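Local coordinates for protein pleckstrin homology domain-containing family A member 8 (Homo sapiens, PDB 5KDI) that binds simple glycosphingolipids such as galactosylceramide through its glycolipid-transfer-protein (GLTP) fold and probably carries them between membranes, at residues Pro1-Ser5 against Gly177-Leu182; Ile77-Glu81 against Ala93-Leu97; Gln135-Val141 against Ser207-Val211. The protein carries 2 engineered substitutions. Residues are numbered along the deposited sequence.

Contact 1 (Pro1-Ser5 against Gly177-Leu182); sequences PTFFS and GMQRDL. With 6S8 ((~{Z})-~{N}-[(~{E},2~{S},3~{R})-1-[(2~{R},3~{R},4~{S},5~{R},6~{R})-6-(hydroxymethyl)-3,4,5-tris(oxidanyl)oxan-2-yl]oxy-3-oxidanyl-octadec-4-en-2-yl]octadec-9-enamide), chain C.
Residues Pro1-Ser5 run from an extended start (Thr2 phi/psi -130/171°) into a short 3-10 turn at Phe3-Phe4, closed by Ser5 N to Thr2 O at 3.0 Å, and lie against helix Gly177-Leu182. The CA register pairs Thr2-Met178 (6.3 Å) and Phe4-Asp181 (5.7 Å), and Thr2 CG2 rests on the helix backbone, 3.5 Å from Met178 N. Asp181 (chi1 m) points toward the turn; one oxygen, Asp181 OD2, accepts from Thr2 OG1 and Ser5 OG at 2.7 Å each, tying the turn to the helix, while Arg180 NE balances the charge through a salt bridge to Asp181 OD1 (2.8 Å). Thr2 OG1 accepts from Phe4 N at 3.0 Å, an ST turn. Phe4 (chi1 m) receives Leu182 CD2 over one face, 3.5 Å from the ring centroid (CH-pi), and Met178 SD at its edge (Met-aromatic). Phe4 CE1 lies 3.4 Å and Phe3 CE2 3.6 Å from lipid atom CAR, placing the turn at the acyl-chain end of the GLTP-fold glycolipid pocket.

Contact 2 (Ile77-Glu81 against Ala93-Leu97); sequences IVLHE and ATEAL. With 6S8 ((~{Z})-~{N}-[(~{E},2~{S},3~{R})-1-[(2~{R},3~{R},4~{S},5~{R},6~{R})-6-(hydroxymethyl)-3,4,5-tris(oxidanyl)oxan-2-yl]oxy-3-oxidanyl-octadec-4-en-2-yl]octadec-9-enamide), chain C.
Ile77 opens one turn of helix 74-83, which crosses the first turn of helix 93-115 at -134°, the short axes 9.6 Å apart at closest approach, within the all-helical GLTP fold. Ile77 CG2 (chi1 m) meets Ala93 CB at 3.5 Å. Val78 follows at the closest backbone point, its CA 5.5 Å from Thr94 CA; its t rotamer sets CG1 3.7 Å from Thr94 OG1 and CG2 3.9 Å from Leu97 CD2. One turn on from Ile77, Glu81 (chi1 m, chi2 t) points its CA-CB bond toward the other helix. Glu81 OE2 accepts from Ala93 N at 2.9 Å and forms a salt bridge with Lys63 of helix 47-64; Glu81 OE1 accepts from Thr94 N at 2.8 Å and from Thr94 OG1 at 2.7 Å. Glu95 OE2 lies 3.6 Å from sugar carbon C6A of the lipid. A buried carboxylate thus meets amide groups that the first turn of an alpha-helix cannot satisfy internally, and its charge suits both the helix N-terminus and the lysine.

Contact 3 (Gln135-Val141 against Ser207-Val211); sequences QHHGWVV and SDEVV. With 6S8 ((~{Z})-~{N}-[(~{E},2~{S},3~{R})-1-[(2~{R},3~{R},4~{S},5~{R},6~{R})-6-(hydroxymethyl)-3,4,5-tris(oxidanyl)oxan-2-yl]oxy-3-oxidanyl-octadec-4-en-2-yl]octadec-9-enamide), chain C.
Gln135-His136 is 3-10, His137-Gly138 loop, and helix begins at Trp139; Ser207-Val211 has no regular structure. The CA-CB bond of His137 points away overall from Ser207-Val211. Its chi1 m and chi2 176° bring His137 NE2 to the lipid amide oxygen OAA, to which it donates at 2.7 Å, while ND1 is hydrogen-bonded to Tyr129. His136 (chi1 m) sets ND1 2.8 Å from a water that donates to Glu209 O at 3.0 Å. Val210, chi1 p, lays CG2 3.1 Å from His136 O; Val211, chi1 m, brings CG2 to 3.7 Å from both His137 CD2 and lipid C1. Val141 (t) puts CG2 3.4 Å from Val211 OXT. Two hydrogen bonds fix the register: Val211 N to His136 O at 3.0 Å and Gly138 N to Val211 OXT at 2.8 Å. His137 and Val211 thus belong to the glycolipid pocket of the GLTP fold; the terminal carboxylate meets the N-cap residue (Gly138) of helix 139-150, with Trp99 of helix 93-115 against His136 and Val211.

All three contacts reach the one bound glycosphingolipid, but at different parts of it. Contacts 1 and 2 are buried; contact 3 lies at the surface. Contact 1 sits across the chain's centre from the others, its centre 31 Å from that of contact 2 and 33 Å from that of contact 3, and its aromatic rings touch the tip of the amide-linked acyl chain. Contacts 2 and 3, centres 20 Å apart, approach the sugar and the amide region respectively. Helix 93-115, a partner in contact 2, also borders contact 1 (Leu111 on Phe4) and contact 3 (Trp99 on Val211); helix 172-202 carries contact 1 and touches contact 2. Contacts 1 and 2 rely on buried side-chain carboxylates, contact 3 on the terminal carboxylate and backbone.

Contact 1 (Pro1-Ser5 against Gly177-Leu182)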
loop_
_atom_site.group_PDB
_atom_site.type_symbol
_atom_site.label_atom_id
_atom_site.label_comp_id
_atom_site.label_asym_id
_atom_site.label_seq_id
_atom_site.Cartn_x
_atom_site.Cartn_y
_atom_site.Cartn_z
ATOM N N PRO A 1 -18.359 -8.316 -8.551
ATOM C CA PRO A 1 -17.020 -7.768 -8.303
ATOM C C PRO A 1 -16.934 -6.990 -6.991
ATOM O O PRO A 1 -17.945 -6.644 -6.416
ATOM C CB PRO A 1 -16.842 -6.793 -9.450
ATOM C CG PRO A 1 -18.233 -6.306 -9.789
ATOM C CD PRO A 1 -19.180 -7.418 -9.387
ATOM N N THR A 2 -15.705 -6.715 -6.565
ATOM C CA THR A 2 -15.449 -5.885 -5.426
ATOM C C THR A 2 -14.419 -4.806 -5.801
ATOM O O THR A 2 -13.820 -4.850 -6.888
ATOM C CB THR A 2 -14.930 -6.625 -4.191
ATOM O OG1 THR A 2 -13.556 -6.883 -4.409
ATOM C CG2 THR A 2 -15.741 -7.951 -3.815
ATOM N N PHE A 3 -14.211 -3.841 -4.890
ATOM C CA PHE A 3 -13.170 -2.877 -5.075
ATOM C C PHE A 3 -11.857 -3.534 -5.551
ATOM O O PHE A 3 -11.109 -2.970 -6.398
ATOM C CB PHE A 3 -12.898 -2.154 -3.737
ATOM C CG PHE A 3 -11.561 -1.426 -3.666
ATOM C CD1 PHE A 3 -11.396 -0.194 -4.279
ATOM C CD2 PHE A 3 -10.431 -2.007 -3.082
ATOM C CE1 PHE A 3 -10.192 0.484 -4.290
ATOM C CE2 PHE A 3 -9.194 -1.333 -3.065
ATOM C CZ PHE A 3 -9.081 -0.081 -3.672
ATOM N N PHE A 4 -11.522 -4.694 -4.946
ATOM C CA PHE A 4 -10.231 -5.324 -5.162
ATOM C C PHE A 4 -10.024 -5.921 -6.517
ATOM O O PHE A 4 -8.852 -6.224 -6.863
ATOM C CB PHE A 4 -9.988 -6.376 -4.081
ATOM C CG PHE A 4 -9.956 -5.829 -2.705
ATOM C CD1 PHE A 4 -8.862 -5.111 -2.273
ATOM C CD2 PHE A 4 -11.039 -5.975 -1.861
ATOM C CE1 PHE A 4 -8.837 -4.553 -1.005
ATOM C CE2 PHE A 4 -11.015 -5.441 -0.592
ATOM C CZ PHE A 4 -9.922 -4.725 -0.164
ATOM N N SER A 5 -11.065 -5.898 -7.359
ATOM C CA SER A 5 -10.938 -6.328 -8.738
ATOM C C SER A 5 -11.321 -5.277 -9.744
ATOM O O SER A 5 -11.446 -5.551 -10.935
ATOM C CB SER A 5 -11.696 -7.644 -8.977
ATOM O OG SER A 5 -13.048 -7.597 -8.548
ATOM N N GLY A 177 -17.034 -12.951 -3.196
ATOM C CA GLY A 177 -16.232 -12.117 -4.082
ATOM C C GLY A 177 -15.058 -11.434 -3.402
ATOM O O GLY A 177 -13.959 -11.348 -3.972
ATOM N N MET A 178 -15.282 -11.007 -2.154
ATOM C CA MET A 178 -14.196 -10.475 -1.311
ATOM C C MET A 178 -13.096 -11.516 -1.085
ATOM O O MET A 178 -11.910 -11.206 -1.202
ATOM C CB MET A 178 -14.738 -10.094 0.047
ATOM C CG MET A 178 -15.438 -8.785 0.020
ATOM S SD MET A 178 -14.236 -7.493 0.270
ATOM C CE MET A 178 -14.104 -7.724 2.027
ATOM N N GLN A 179 -13.498 -12.737 -0.737
ATOM C CA GLN A 179 -12.553 -13.853 -0.565
ATOM C C GLN A 179 -11.801 -14.125 -1.851
ATOM O O GLN A 179 -10.567 -14.276 -1.795
ATOM C CB GLN A 179 -13.219 -15.163 -0.075
ATOM C CG GLN A 179 -13.754 -15.034 1.334
ATOM C CD GLN A 179 -12.644 -14.989 2.371
ATOM O OE1 GLN A 179 -11.649 -15.702 2.262
ATOM N NE2 GLN A 179 -12.778 -14.084 3.342
ATOM N N ARG A 180 -12.522 -14.217 -2.980
ATOM C CA ARG A 180 -11.909 -14.442 -4.304
ATOM C C ARG A 180 -10.922 -13.382 -4.591
ATOM O O ARG A 180 -9.758 -13.683 -4.939
ATOM C CB ARG A 180 -13.006 -14.467 -5.392
ATOM C CG ARG A 180 -12.574 -14.518 -6.855
ATOM C CD ARG A 180 -13.611 -14.093 -7.860
ATOM N NE ARG A 180 -13.959 -12.677 -7.669
ATOM C CZ ARG A 180 -15.173 -12.156 -7.560
ATOM N NH1 ARG A 180 -16.259 -12.933 -7.623
ATOM N NH2 ARG A 180 -15.280 -10.839 -7.361
ATOM N N ASP A 181 -11.315 -12.124 -4.436
ATOM C CA ASP A 181 -10.461 -11.035 -4.862
ATOM C C ASP A 181 -9.259 -10.840 -3.954
ATOM O O ASP A 181 -8.136 -10.561 -4.443
ATOM C CB ASP A 181 -11.283 -9.754 -4.968
ATOM C CG ASP A 181 -12.256 -9.774 -6.122
ATOM O OD1 ASP A 181 -12.142 -10.685 -6.997
ATOM O OD2 ASP A 181 -13.135 -8.864 -6.155
ATOM N N LEU A 182 -9.470 -10.917 -2.630
ATOM C CA LEU A 182 -8.343 -10.825 -1.681
ATOM C C LEU A 182 -7.387 -11.976 -1.780
ATOM O O LEU A 182 -6.161 -11.803 -1.566
ATOM C CB LEU A 182 -8.831 -10.658 -0.238
ATOM C CG LEU A 182 -9.403 -9.279 0.115
ATOM C CD1 LEU A 182 -10.030 -9.289 1.507
ATOM C CD2 LEU A 182 -8.375 -8.174 -0.155
HETATM C C1 6S8 C . 6.626 8.934 7.588
HETATM C C2 6S8 C . 5.314 8.386 8.104
HETATM N N2 6S8 C . 4.707 7.570 7.062
HETATM C C3 6S8 C . 4.368 9.563 8.477
HETATM O O3 6S8 C . 5.066 10.365 9.453
HETATM C C4 6S8 C . 3.094 9.035 9.025
HETATM C C5 6S8 C . 1.929 9.299 8.428
HETATM C C6 6S8 C . 0.574 8.840 8.891
HETATM C C7 6S8 C . 0.506 7.916 10.081
HETATM C C8 6S8 C . -0.904 8.086 10.576
HETATM C C9 6S8 C . -1.304 6.806 11.212
HETATM C C10 6S8 C . -1.677 5.822 10.135
HETATM C C11 6S8 C . -3.166 5.441 10.237
HETATM C C12 6S8 C . -3.358 4.064 9.626
HETATM C C13 6S8 C . -4.463 3.946 8.586
HETATM C C14 6S8 C . -5.879 3.886 9.133
HETATM C C15 6S8 C . -6.782 2.996 8.264
HETATM C C16 6S8 C . -8.134 3.545 7.843
HETATM C C17 6S8 C . -9.402 2.739 8.165
HETATM C C18 6S8 C . -9.564 1.403 7.455
HETATM C C1A 6S8 C . 7.557 9.713 5.511
HETATM O O1A 6S8 C . 6.463 9.711 6.403
HETATM C C2A 6S8 C . 7.078 10.043 4.125
HETATM O O2A 6S8 C . 6.155 9.017 3.710
HETATM C C3A 6S8 C . 8.242 10.250 3.157
HETATM O O3A 6S8 C . 7.743 10.705 1.919
HETATM C C4A 6S8 C . 9.227 11.236 3.753
HETATM O O4A 6S8 C . 8.726 12.568 3.682
HETATM O O5A 6S8 C . 10.727 11.504 7.189
HETATM C C5M 6S8 C . 9.607 10.813 5.160
HETATM C C6A 6S8 C . 10.558 11.798 5.787
HETATM O O6A 6S8 C . 8.423 10.734 5.958
HETATM C CAA 6S8 C . 4.354 6.307 7.247
HETATM O OAA 6S8 C . 4.580 5.654 8.263
HETATM C CAB 6S8 C . 3.690 5.681 6.058
HETATM C CAC 6S8 C . 2.227 6.095 6.395
HETATM C CAD 6S8 C . 1.370 4.906 6.359
HETATM C CAE 6S8 C . 0.375 5.151 5.260
HETATM C CAF 6S8 C . -0.502 3.907 5.232
HETATM C CAG 6S8 C . -0.660 3.388 3.792
HETATM C CAH 6S8 C . -2.085 2.878 3.545
HETATM C CAI 6S8 C . -2.253 1.635 4.370
HETATM C CAJ 6S8 C . -3.379 1.316 5.016
HETATM C CAK 6S8 C . -4.643 2.114 4.988
HETATM C CAL 6S8 C . -5.658 1.028 5.364
HETATM C CAM 6S8 C . -7.082 1.324 4.943
HETATM C CAN 6S8 C . -7.162 1.512 3.457
HETATM C CAO 6S8 C . -8.536 1.116 2.967
HETATM C CAP 6S8 C . -8.599 -0.317 2.517
HETATM C CAQ 6S8 C . -9.208 -0.441 1.157
HETATM C CAR 6S8 C . -8.520 -1.554 0.472
HETATM O O HOH W 1 -8.163 -9.049 -6.947
#

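Contact 2 (Ile77-Glu81 against Ala93-Leu97)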
loop_
_atom_site.group_PDB
_atom_site.type_symbol
_atom_site.label_atom_id
_atom_site.label_comp_id
_atom_site.label_asym_id
_atom_site.label_seq_id
_atom_site.Cartn_x
_atom_site.Cartn_y
_atom_site.Cartn_z
ATOM N N ILE A 77 14.527 2.497 -11.347
ATOM C CA ILE A 77 14.600 3.781 -10.671
ATOM C C ILE A 77 15.559 3.716 -9.466
ATOM O O ILE A 77 16.447 4.570 -9.343
ATOM C CB ILE A 77 13.202 4.265 -10.215
ATOM C CG1 ILE A 77 12.284 4.508 -11.452
ATOM C CG2 ILE A 77 13.344 5.530 -9.339
ATOM C CD1 ILE A 77 10.820 4.771 -11.221
ATOM N N VAL A 78 15.370 2.737 -8.599
ATOM C CA VAL A 78 16.169 2.624 -7.383
ATOM C C VAL A 78 17.638 2.420 -7.739
ATOM O O VAL A 78 18.536 3.112 -7.179
ATOM C CB VAL A 78 15.648 1.519 -6.473
ATOM C CG1 VAL A 78 16.623 1.283 -5.299
ATOM C CG2 VAL A 78 14.268 1.892 -5.943
ATOM N N LEU A 79 17.878 1.516 -8.676
ATOM C CA LEU A 79 19.270 1.203 -9.045
ATOM C C LEU A 79 19.938 2.420 -9.678
ATOM O O LEU A 79 21.157 2.660 -9.491
ATOM C CB LEU A 79 19.309 0.003 -9.974
ATOM C CG LEU A 79 18.999 -1.331 -9.253
ATOM C CD1 LEU A 79 18.953 -2.506 -10.250
ATOM C CD2 LEU A 79 19.854 -1.586 -8.022
ATOM N N HIS A 80 19.189 3.222 -10.439
ATOM C CA HIS A 80 19.776 4.480 -10.963
ATOM C C HIS A 80 20.155 5.427 -9.867
ATOM O O HIS A 80 21.231 6.076 -9.938
ATOM C CB HIS A 80 18.854 5.145 -11.941
ATOM C CG HIS A 80 19.334 6.499 -12.362
ATOM N ND1 HIS A 80 20.348 6.664 -13.288
ATOM C CD2 HIS A 80 18.971 7.784 -11.927
ATOM C CE1 HIS A 80 20.594 7.997 -13.415
ATOM N NE2 HIS A 80 19.726 8.667 -12.611
ATOM N N GLU A 81 19.275 5.560 -8.860
ATOM C CA GLU A 81 19.591 6.446 -7.729
ATOM C C GLU A 81 20.826 6.032 -7.008
ATOM O O GLU A 81 21.588 6.866 -6.570
ATOM C CB GLU A 81 18.382 6.630 -6.804
ATOM C CG GLU A 81 17.250 7.477 -7.419
ATOM C CD GLU A 81 16.181 7.894 -6.424
ATOM O OE1 GLU A 81 16.123 7.293 -5.344
ATOM O OE2 GLU A 81 15.412 8.822 -6.784
ATOM N N ALA A 93 13.192 8.979 -4.889
ATOM C CA ALA A 93 12.291 7.888 -5.141
ATOM C C ALA A 93 12.577 6.691 -4.251
ATOM O O ALA A 93 11.628 5.976 -3.821
ATOM C CB ALA A 93 12.335 7.501 -6.618
ATOM N N THR A 94 13.862 6.475 -3.920
ATOM C CA THR A 94 14.238 5.360 -3.069
ATOM C C THR A 94 13.597 5.500 -1.648
ATOM O O THR A 94 13.025 4.560 -1.138
ATOM C CB THR A 94 15.737 5.181 -2.987
ATOM O OG1 THR A 94 16.238 4.855 -4.277
ATOM C CG2 THR A 94 16.129 4.098 -2.001
ATOM N N GLU A 95 13.640 6.710 -1.099
ATOM C CA GLU A 95 13.031 6.986 0.176
ATOM C C GLU A 95 11.501 6.895 0.092
ATOM O O GLU A 95 10.853 6.311 0.971
ATOM C CB GLU A 95 13.400 8.340 0.657
ATOM C CG GLU A 95 12.807 8.746 2.027
ATOM C CD GLU A 95 13.100 10.165 2.428
ATOM O OE1 GLU A 95 13.378 11.019 1.520
ATOM O OE2 GLU A 95 13.080 10.407 3.650
ATOM N N ALA A 96 10.939 7.431 -0.992
ATOM C CA ALA A 96 9.460 7.397 -1.181
ATOM C C ALA A 96 9.004 5.947 -1.234
ATOM O O ALA A 96 8.014 5.556 -0.571
ATOM C CB ALA A 96 9.014 8.164 -2.416
ATOM N N LEU A 97 9.735 5.117 -1.984
ATOM C CA LEU A 97 9.318 3.738 -2.143
ATOM C C LEU A 97 9.521 2.923 -0.830
ATOM O O LEU A 97 8.802 1.949 -0.552
ATOM C CB LEU A 97 10.049 3.155 -3.333
ATOM C CG LEU A 97 9.713 1.711 -3.706
ATOM C CD1 LEU A 97 8.181 1.545 -3.972
ATOM C CD2 LEU A 97 10.606 1.302 -4.899
HETATM C C1 6S8 C . 6.626 8.934 7.588
HETATM C C2 6S8 C . 5.314 8.386 8.104
HETATM N N2 6S8 C . 4.707 7.570 7.062
HETATM C C3 6S8 C . 4.368 9.563 8.477
HETATM O O3 6S8 C . 5.066 10.365 9.453
HETATM C C4 6S8 C . 3.094 9.035 9.025
HETATM C C5 6S8 C . 1.929 9.299 8.428
HETATM C C6 6S8 C . 0.574 8.840 8.891
HETATM C C7 6S8 C . 0.506 7.916 10.081
HETATM C C8 6S8 C . -0.904 8.086 10.576
HETATM C C9 6S8 C . -1.304 6.806 11.212
HETATM C C10 6S8 C . -1.677 5.822 10.135
HETATM C C11 6S8 C . -3.166 5.441 10.237
HETATM C C12 6S8 C . -3.358 4.064 9.626
HETATM C C13 6S8 C . -4.463 3.946 8.586
HETATM C C14 6S8 C . -5.879 3.886 9.133
HETATM C C15 6S8 C . -6.782 2.996 8.264
HETATM C C16 6S8 C . -8.134 3.545 7.843
HETATM C C17 6S8 C . -9.402 2.739 8.165
HETATM C C18 6S8 C . -9.564 1.403 7.455
HETATM C C1A 6S8 C . 7.557 9.713 5.511
HETATM O O1A 6S8 C . 6.463 9.711 6.403
HETATM C C2A 6S8 C . 7.078 10.043 4.125
HETATM O O2A 6S8 C . 6.155 9.017 3.710
HETATM C C3A 6S8 C . 8.242 10.250 3.157
HETATM O O3A 6S8 C . 7.743 10.705 1.919
HETATM C C4A 6S8 C . 9.227 11.236 3.753
HETATM O O4A 6S8 C . 8.726 12.568 3.682
HETATM O O5A 6S8 C . 10.727 11.504 7.189
HETATM C C5M 6S8 C . 9.607 10.813 5.160
HETATM C C6A 6S8 C . 10.558 11.798 5.787
HETATM O O6A 6S8 C . 8.423 10.734 5.958
HETATM C CAA 6S8 C . 4.354 6.307 7.247
HETATM O OAA 6S8 C . 4.580 5.654 8.263
HETATM C CAB 6S8 C . 3.690 5.681 6.058
HETATM C CAC 6S8 C . 2.227 6.095 6.395
HETATM C CAD 6S8 C . 1.370 4.906 6.359
HETATM C CAE 6S8 C . 0.375 5.151 5.260
HETATM C CAF 6S8 C . -0.502 3.907 5.232
HETATM C CAG 6S8 C . -0.660 3.388 3.792
HETATM C CAH 6S8 C . -2.085 2.878 3.545
HETATM C CAI 6S8 C . -2.253 1.635 4.370
HETATM C CAJ 6S8 C . -3.379 1.316 5.016
HETATM C CAK 6S8 C . -4.643 2.114 4.988
HETATM C CAL 6S8 C . -5.658 1.028 5.364
HETATM C CAM 6S8 C . -7.082 1.324 4.943
HETATM C CAN 6S8 C . -7.162 1.512 3.457
HETATM C CAO 6S8 C . -8.536 1.116 2.967
HETATM C CAP 6S8 C . -8.599 -0.317 2.517
HETATM C CAQ 6S8 C . -9.208 -0.441 1.157
HETATM C CAR 6S8 C . -8.520 -1.554 0.472
#

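Contact 3 (Gln135-Val141 against Ser207-Val211)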
loop_
_atom_site.group_PDB
_atom_site.type_symbol
_atom_site.label_atom_id
_atom_site.label_comp_id
_atom_site.label_asym_id
_atom_site.label_seq_id
_atom_site.Cartn_x
_atom_site.Cartn_y
_atom_site.Cartn_z
ATOM N N GLN A 135 7.073 -0.250 14.468
ATOM C CA GLN A 135 8.510 -0.199 14.649
ATOM C C GLN A 135 9.180 1.043 14.013
ATOM O O GLN A 135 10.290 1.422 14.405
ATOM C CB GLN A 135 9.233 -1.456 14.144
ATOM C CG GLN A 135 9.155 -1.573 12.617
ATOM C CD GLN A 135 9.470 -2.973 12.133
ATOM O OE1 GLN A 135 8.642 -3.653 11.445
ATOM N NE2 GLN A 135 10.647 -3.371 12.388
ATOM N N HIS A 136 8.530 1.594 12.991
ATOM C CA HIS A 136 9.027 2.757 12.268
ATOM C C HIS A 136 8.536 4.114 12.764
ATOM O O HIS A 136 8.869 5.151 12.179
ATOM C CB HIS A 136 8.677 2.655 10.772
ATOM C CG HIS A 136 9.091 1.347 10.161
ATOM N ND1 HIS A 136 10.380 0.975 10.111
ATOM C CD2 HIS A 136 8.359 0.307 9.571
ATOM C CE1 HIS A 136 10.476 -0.254 9.518
ATOM N NE2 HIS A 136 9.248 -0.650 9.183
ATOM N N HIS A 137 7.720 4.110 13.803
ATOM C CA HIS A 137 7.086 5.317 14.348
ATOM C C HIS A 137 7.535 5.621 15.750
ATOM O O HIS A 137 7.621 4.720 16.613
ATOM C CB HIS A 137 5.602 5.083 14.388
ATOM C CG HIS A 137 4.952 5.086 13.038
ATOM N ND1 HIS A 137 3.593 4.798 12.857
ATOM C CD2 HIS A 137 5.441 5.473 11.795
ATOM C CE1 HIS A 137 3.303 4.909 11.545
ATOM N NE2 HIS A 137 4.407 5.334 10.915
ATOM N N GLY A 138 7.792 6.900 15.983
ATOM C CA GLY A 138 7.987 7.412 17.303
ATOM C C GLY A 138 6.691 7.713 18.084
ATOM O O GLY A 138 5.602 7.361 17.670
ATOM N N TRP A 139 6.861 8.328 19.278
ATOM C CA TRP A 139 5.789 8.483 20.200
ATOM C C TRP A 139 4.636 9.289 19.620
ATOM O O TRP A 139 3.454 8.908 19.734
ATOM C CB TRP A 139 6.377 9.222 21.413
ATOM C CG TRP A 139 5.393 9.397 22.512
ATOM C CD1 TRP A 139 4.744 10.595 22.886
ATOM C CD2 TRP A 139 4.784 8.347 23.336
ATOM N NE1 TRP A 139 3.873 10.346 23.883
ATOM C CE2 TRP A 139 3.826 9.005 24.180
ATOM C CE3 TRP A 139 4.951 6.962 23.456
ATOM C CZ2 TRP A 139 3.113 8.309 25.141
ATOM C CZ3 TRP A 139 4.193 6.286 24.403
ATOM C CH2 TRP A 139 3.265 6.970 25.209
ATOM N N VAL A 140 4.970 10.411 18.976
ATOM C CA VAL A 140 3.921 11.276 18.429
ATOM C C VAL A 140 3.162 10.633 17.287
ATOM O O VAL A 140 1.947 10.628 17.299
ATOM C CB VAL A 140 4.435 12.660 18.019
ATOM C CG1 VAL A 140 3.356 13.441 17.262
ATOM C CG2 VAL A 140 4.800 13.404 19.307
ATOM N N VAL A 141 3.844 9.931 16.421
ATOM C CA VAL A 141 3.163 9.290 15.289
ATOM C C VAL A 141 2.351 8.073 15.769
ATOM O O VAL A 141 1.238 7.839 15.288
ATOM C CB VAL A 141 4.107 8.989 14.119
ATOM C CG1 VAL A 141 3.380 8.230 13.003
ATOM C CG2 VAL A 141 4.719 10.291 13.569
ATOM N N SER A 207 16.835 1.728 5.844
ATOM C CA SER A 207 17.195 2.738 6.842
ATOM C C SER A 207 16.620 2.458 8.273
ATOM O O SER A 207 15.484 2.008 8.455
ATOM C CB SER A 207 16.649 4.108 6.440
ATOM O OG SER A 207 16.653 4.988 7.553
ATOM N N ASP A 208 17.414 2.733 9.284
ATOM C CA ASP A 208 16.964 2.437 10.661
ATOM C C ASP A 208 16.289 3.669 11.306
ATOM O O ASP A 208 15.775 3.603 12.407
ATOM C CB ASP A 208 18.094 1.803 11.513
ATOM C CG ASP A 208 19.422 2.617 11.519
ATOM O OD1 ASP A 208 20.432 2.097 10.968
ATOM O OD2 ASP A 208 19.467 3.739 12.104
ATOM N N GLU A 209 16.275 4.789 10.584
ATOM C CA GLU A 209 15.576 6.016 11.001
ATOM C C GLU A 209 14.049 5.849 11.231
ATOM O O GLU A 209 13.302 5.214 10.457
ATOM C CB GLU A 209 15.845 7.189 10.016
ATOM C CG GLU A 209 17.326 7.545 9.785
ATOM C CD GLU A 209 18.128 7.794 11.072
ATOM O OE1 GLU A 209 17.753 8.697 11.868
ATOM O OE2 GLU A 209 19.152 7.087 11.283
ATOM N N VAL A 210 13.606 6.447 12.318
ATOM C CA VAL A 210 12.203 6.412 12.723
ATOM C C VAL A 210 11.590 7.786 12.578
ATOM O O VAL A 210 12.279 8.819 12.562
ATOM C CB VAL A 210 12.151 5.865 14.164
ATOM C CG1 VAL A 210 12.722 6.870 15.141
ATOM C CG2 VAL A 210 10.768 5.424 14.575
ATOM N N VAL A 211 10.269 7.807 12.493
ATOM C CA VAL A 211 9.570 9.111 12.439
ATOM C C VAL A 211 8.618 9.283 13.589
ATOM O O VAL A 211 8.793 10.178 14.315
ATOM C CB VAL A 211 8.816 9.275 11.136
ATOM C CG1 VAL A 211 9.831 9.278 10.002
ATOM C CG2 VAL A 211 7.749 8.196 11.023
ATOM O OXT VAL A 211 7.654 8.569 13.739
HETATM C C1 6S8 C . 6.626 8.934 7.588
HETATM C C2 6S8 C . 5.314 8.386 8.104
HETATM N N2 6S8 C . 4.707 7.570 7.062
HETATM C C3 6S8 C . 4.368 9.563 8.477
HETATM O O3 6S8 C . 5.066 10.365 9.453
HETATM C C4 6S8 C . 3.094 9.035 9.025
HETATM C C5 6S8 C . 1.929 9.299 8.428
HETATM C C6 6S8 C . 0.574 8.840 8.891
HETATM C C7 6S8 C . 0.506 7.916 10.081
HETATM C C8 6S8 C . -0.904 8.086 10.576
HETATM C C9 6S8 C . -1.304 6.806 11.212
HETATM C C10 6S8 C . -1.677 5.822 10.135
HETATM C C11 6S8 C . -3.166 5.441 10.237
HETATM C C12 6S8 C . -3.358 4.064 9.626
HETATM C C13 6S8 C . -4.463 3.946 8.586
HETATM C C14 6S8 C . -5.879 3.886 9.133
HETATM C C15 6S8 C . -6.782 2.996 8.264
HETATM C C16 6S8 C . -8.134 3.545 7.843
HETATM C C17 6S8 C . -9.402 2.739 8.165
HETATM C C18 6S8 C . -9.564 1.403 7.455
HETATM C C1A 6S8 C . 7.557 9.713 5.511
HETATM O O1A 6S8 C . 6.463 9.711 6.403
HETATM C C2A 6S8 C . 7.078 10.043 4.125
HETATM O O2A 6S8 C . 6.155 9.017 3.710
HETATM C C3A 6S8 C . 8.242 10.250 3.157
HETATM O O3A 6S8 C . 7.743 10.705 1.919
HETATM C C4A 6S8 C . 9.227 11.236 3.753
HETATM O O4A 6S8 C . 8.726 12.568 3.682
HETATM O O5A 6S8 C . 10.727 11.504 7.189
HETATM C C5M 6S8 C . 9.607 10.813 5.160
HETATM C C6A 6S8 C . 10.558 11.798 5.787
HETATM O O6A 6S8 C . 8.423 10.734 5.958
HETATM C CAA 6S8 C . 4.354 6.307 7.247
HETATM O OAA 6S8 C . 4.580 5.654 8.263
HETATM C CAB 6S8 C . 3.690 5.681 6.058
HETATM C CAC 6S8 C . 2.227 6.095 6.395
HETATM C CAD 6S8 C . 1.370 4.906 6.359
HETATM C CAE 6S8 C . 0.375 5.151 5.260
HETATM C CAF 6S8 C . -0.502 3.907 5.232
HETATM C CAG 6S8 C . -0.660 3.388 3.792
HETATM C CAH 6S8 C . -2.085 2.878 3.545
HETATM C CAI 6S8 C . -2.253 1.635 4.370
HETATM C CAJ 6S8 C . -3.379 1.316 5.016
HETATM C CAK 6S8 C . -4.643 2.114 4.988
HETATM C CAL 6S8 C . -5.658 1.028 5.364
HETATM C CAM 6S8 C . -7.082 1.324 4.943
HETATM C CAN 6S8 C . -7.162 1.512 3.457
HETATM C CAO 6S8 C . -8.536 1.116 2.967
HETATM C CAP 6S8 C . -8.599 -0.317 2.517
HETATM C CAQ 6S8 C . -9.208 -0.441 1.157
HETATM C CAR 6S8 C . -8.520 -1.554 0.472
HETATM O O HOH W 2 12.689 2.362 10.975
HETATM O O HOH W 3 6.773 10.209 16.321
#